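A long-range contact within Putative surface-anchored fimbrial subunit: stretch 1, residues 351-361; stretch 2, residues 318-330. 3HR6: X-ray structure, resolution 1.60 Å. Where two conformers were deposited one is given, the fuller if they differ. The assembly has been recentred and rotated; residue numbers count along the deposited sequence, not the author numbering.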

# COMPACT_ATOMS: atom_id res chain seq x y z
N LYS A 351 13.83 2.26 26.96
CA LYS A 351 13.96 1.90 28.36
C LYS A 351 14.28 0.43 28.42
O LYS A 351 13.69 -0.32 27.68
CB LYS A 351 12.65 2.17 29.12
CG LYS A 351 12.18 3.59 29.05
CD LYS A 351 13.15 4.54 29.72
CE LYS A 351 12.52 5.89 29.95
NZ LYS A 351 13.31 6.65 30.92
N GLN A 352 15.17 0.03 29.32
CA GLN A 352 15.63 -1.33 29.47
C GLN A 352 15.30 -1.92 30.85
O GLN A 352 15.68 -3.06 31.14
CB GLN A 352 17.14 -1.34 29.23
CG GLN A 352 17.56 -0.97 27.80
CD GLN A 352 17.70 0.54 27.53
OE1 GLN A 352 18.31 1.28 28.31
NE2 GLN A 352 17.16 0.97 26.41
N GLU A 353 14.65 -1.12 31.69
CA GLU A 353 14.11 -1.62 32.96
C GLU A 353 12.82 -0.89 33.28
O GLU A 353 12.53 0.16 32.70
CB GLU A 353 15.12 -1.49 34.11
CG GLU A 353 15.33 -0.07 34.53
CD GLU A 353 16.33 0.11 35.65
OE1 GLU A 353 17.21 -0.74 35.85
OE2 GLU A 353 16.25 1.17 36.33
N PHE A 354 12.03 -1.48 34.14
CA PHE A 354 10.69 -1.02 34.39
C PHE A 354 10.44 -1.05 35.89
O PHE A 354 10.61 -2.10 36.53
CB PHE A 354 9.71 -1.89 33.60
CG PHE A 354 10.07 -1.96 32.18
CD1 PHE A 354 9.67 -0.93 31.31
CD2 PHE A 354 10.91 -2.95 31.71
CE1 PHE A 354 10.08 -0.96 29.97
CE2 PHE A 354 11.33 -2.96 30.39
CZ PHE A 354 10.89 -1.95 29.53
N VAL A 355 10.10 0.11 36.42
CA VAL A 355 9.90 0.30 37.85
C VAL A 355 8.43 0.44 38.18
O VAL A 355 7.65 1.15 37.50
CB VAL A 355 10.71 1.49 38.34
CG1 VAL A 355 10.56 1.65 39.83
CG2 VAL A 355 12.18 1.23 37.98
N THR A 356 8.03 -0.32 39.18
CA THR A 356 6.65 -0.27 39.62
C THR A 356 6.33 1.04 40.31
O THR A 356 7.14 1.61 41.07
CB THR A 356 6.28 -1.48 40.50
OG1 THR A 356 7.08 -1.49 41.68
CG2 THR A 356 6.51 -2.78 39.76
N GLY A 357 5.12 1.52 40.08
CA GLY A 357 4.67 2.75 40.68
C GLY A 357 3.99 2.54 42.03
O GLY A 357 3.91 1.42 42.52
N GLN A 358 3.56 3.62 42.65
CA GLN A 358 2.93 3.49 43.96
C GLN A 358 1.70 2.58 43.92
O GLN A 358 1.37 1.94 44.92
CB GLN A 358 2.59 4.86 44.50
CG GLN A 358 3.84 5.65 44.85
CD GLN A 358 3.57 6.92 45.60
OE1 GLN A 358 2.53 7.08 46.25
NE2 GLN A 358 4.53 7.83 45.54
N ASP A 359 1.01 2.56 42.78
CA ASP A 359 -0.17 1.71 42.62
C ASP A 359 0.19 0.27 42.25
O ASP A 359 -0.69 -0.57 42.02
CB ASP A 359 -1.12 2.29 41.56
CG ASP A 359 -0.49 2.41 40.18
OD1 ASP A 359 0.71 2.08 39.90
OD2 ASP A 359 -1.24 2.85 39.28
N GLY A 360 1.48 -0.01 42.19
CA GLY A 360 1.95 -1.33 41.80
C GLY A 360 2.09 -1.59 40.32
O GLY A 360 2.56 -2.65 39.95
N LYS A 361 1.70 -0.66 39.46
CA LYS A 361 1.72 -0.94 38.03
C LYS A 361 3.05 -0.61 37.38
O LYS A 361 3.69 0.39 37.69
CB LYS A 361 0.60 -0.19 37.30
CG LYS A 361 -0.80 -0.48 37.82
CD LYS A 361 -1.38 -1.76 37.22
CE LYS A 361 -2.74 -2.10 37.81
NZ LYS A 361 -3.79 -1.07 37.64
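Stretch 2 (318-330) NTPGADRTATFQL

Stretch 2 runs antiparallel to stretch 1, as the register of nearest CA atoms establishes: Glu353 faces Gln329, Val355 faces Thr327, Thr356 faces Thr325, and Gln358 faces Gly321. The strand residues that pair across the contact lie in Phe354-Val355 and Thr327-Leu330, the latter strand continuing later in the chain. Phe354 and Phe328 form the hydrogen-bonded pair of the ladder, their CA atoms 5.2 Å apart, with Phe354 N to Phe328 O at 2.8 Å and Phe328 N to Phe354 O at 2.9 Å. Val355 and Thr327 form the following non-hydrogen-bonded pair, whose CA atoms approach to 4.4 Å. Thr356 N then donates to Ala326 O at 2.9 Å with a nearly linear angle of 171°, but the reciprocal amide, Ala326 N, reaches the side-chain atom Thr356 OG1 at 3.0 Å. Beyond this point each segment makes a type I turn, Gly321-Arg324 and Gly357-Gly360, and Gly321 N donates to Gln358 O at 2.9 Å. At Gly360, phi is 85°, and an ideal CB would lie 3.3 Å from Pro320 CD, so the glycine permits close packing there.

Among the side chains, Phe354 and Phe328 share one face of the sheet, Val355 and Thr327 the other. Thr356 CG2 meets the edge of the Phe328 ring, 3.9 Å from Phe328 CE2, while Val355 CG2 lies 3.4 Å from Thr327 OG1. Thr325 OG1 donates to Thr356 O at 2.6 Å. Water 1 accepts from Thr356 OG1 (2.6 Å) and donates to Arg324 O (2.8 Å) and Gly357 O (2.7 Å), linking the segments where the ladder gives way to turns. At the other end, Gln329 NE2 donates to Gln352 O at 3.0 Å, and water 2 bridges Leu330 N and Gln352 O, each at 2.8 Å from the water oxygen. Together the stretches bury 746 Å², summed over both sides.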

# COMPACT_ATOMS: atom_id res chain seq x y z
N ASN A 318 -0.24 -6.04 49.86
CA ASN A 318 -0.68 -4.65 49.87
C ASN A 318 -0.21 -3.85 48.68
O ASN A 318 0.83 -4.13 48.09
CB ASN A 318 -0.23 -3.96 51.15
CG ASN A 318 -1.04 -4.37 52.36
OD1 ASN A 318 -0.53 -5.04 53.25
ND2 ASN A 318 -2.29 -3.98 52.39
N THR A 319 -0.99 -2.84 48.34
CA THR A 319 -0.59 -1.82 47.40
C THR A 319 0.77 -1.28 47.82
O THR A 319 1.01 -1.04 48.98
CB THR A 319 -1.63 -0.66 47.34
OG1 THR A 319 -2.93 -1.19 47.09
CG2 THR A 319 -1.29 0.28 46.23
N PRO A 320 1.68 -1.10 46.85
CA PRO A 320 3.03 -0.77 47.34
C PRO A 320 3.13 0.56 48.06
O PRO A 320 3.79 0.64 49.09
CB PRO A 320 3.88 -0.76 46.09
CG PRO A 320 3.16 -1.72 45.16
CD PRO A 320 1.70 -1.50 45.44
N GLY A 321 2.47 1.58 47.54
CA GLY A 321 2.54 2.90 48.12
C GLY A 321 3.87 3.58 47.92
O GLY A 321 4.70 3.15 47.10
N ALA A 322 4.10 4.59 48.75
CA ALA A 322 5.16 5.54 48.55
C ALA A 322 6.56 5.02 48.86
O ALA A 322 7.52 5.50 48.28
CB ALA A 322 4.86 6.84 49.34
N ASP A 323 6.71 4.04 49.74
CA ASP A 323 8.08 3.62 50.07
C ASP A 323 8.49 2.23 49.59
O ASP A 323 9.46 1.66 50.11
CB ASP A 323 8.37 3.82 51.56
CG ASP A 323 7.67 2.80 52.47
OD1 ASP A 323 6.72 2.13 52.03
OD2 ASP A 323 8.06 2.68 53.66
N ARG A 324 7.79 1.69 48.58
CA ARG A 324 8.09 0.35 48.08
C ARG A 324 8.00 0.31 46.57
O ARG A 324 6.95 0.62 46.00
CB ARG A 324 7.14 -0.68 48.68
CG ARG A 324 7.22 -0.76 50.18
CD ARG A 324 6.33 -1.83 50.77
NE ARG A 324 4.90 -1.50 50.66
CZ ARG A 324 3.92 -1.99 51.42
NH1 ARG A 324 4.16 -2.87 52.38
NH2 ARG A 324 2.67 -1.63 51.21
N THR A 325 9.10 -0.06 45.93
CA THR A 325 9.09 -0.26 44.50
C THR A 325 10.01 -1.41 44.11
O THR A 325 10.93 -1.78 44.85
CB THR A 325 9.42 1.04 43.73
OG1 THR A 325 9.25 0.82 42.33
CG2 THR A 325 10.84 1.51 43.99
N ALA A 326 9.70 -2.03 42.98
CA ALA A 326 10.52 -3.09 42.43
C ALA A 326 10.84 -2.72 40.99
O ALA A 326 10.12 -1.93 40.36
CB ALA A 326 9.81 -4.44 42.50
N THR A 327 11.92 -3.31 40.48
CA THR A 327 12.41 -3.08 39.14
C THR A 327 12.52 -4.44 38.42
O THR A 327 12.94 -5.44 39.02
CB THR A 327 13.79 -2.37 39.17
OG1 THR A 327 13.68 -1.11 39.89
CG2 THR A 327 14.38 -2.16 37.74
N PHE A 328 12.09 -4.46 37.16
CA PHE A 328 12.10 -5.65 36.32
C PHE A 328 12.76 -5.33 34.99
O PHE A 328 12.74 -4.17 34.50
CB PHE A 328 10.69 -6.18 36.05
CG PHE A 328 9.96 -6.56 37.30
CD1 PHE A 328 9.96 -7.90 37.75
CD2 PHE A 328 9.31 -5.60 38.05
CE1 PHE A 328 9.32 -8.25 38.91
CE2 PHE A 328 8.67 -5.94 39.22
CZ PHE A 328 8.65 -7.28 39.66
N GLN A 329 13.40 -6.36 34.46
CA GLN A 329 13.81 -6.36 33.08
C GLN A 329 13.09 -7.47 32.34
O GLN A 329 12.75 -8.55 32.89
CB GLN A 329 15.33 -6.42 32.96
CG GLN A 329 16.02 -5.27 33.60
CD GLN A 329 17.50 -5.28 33.31
OE1 GLN A 329 18.21 -6.18 33.76
NE2 GLN A 329 17.97 -4.25 32.62
N LEU A 330 12.84 -7.20 31.07
CA LEU A 330 12.18 -8.16 30.19
C LEU A 330 13.23 -8.95 29.40
O LEU A 330 14.19 -8.40 28.89
CB LEU A 330 11.19 -7.45 29.27
CG LEU A 330 10.33 -8.34 28.35
CD1 LEU A 330 9.35 -9.18 29.15
CD2 LEU A 330 9.59 -7.44 27.32
O HOH W 1 5.79 -0.27 43.59
O HOH W 2 14.20 -5.04 29.93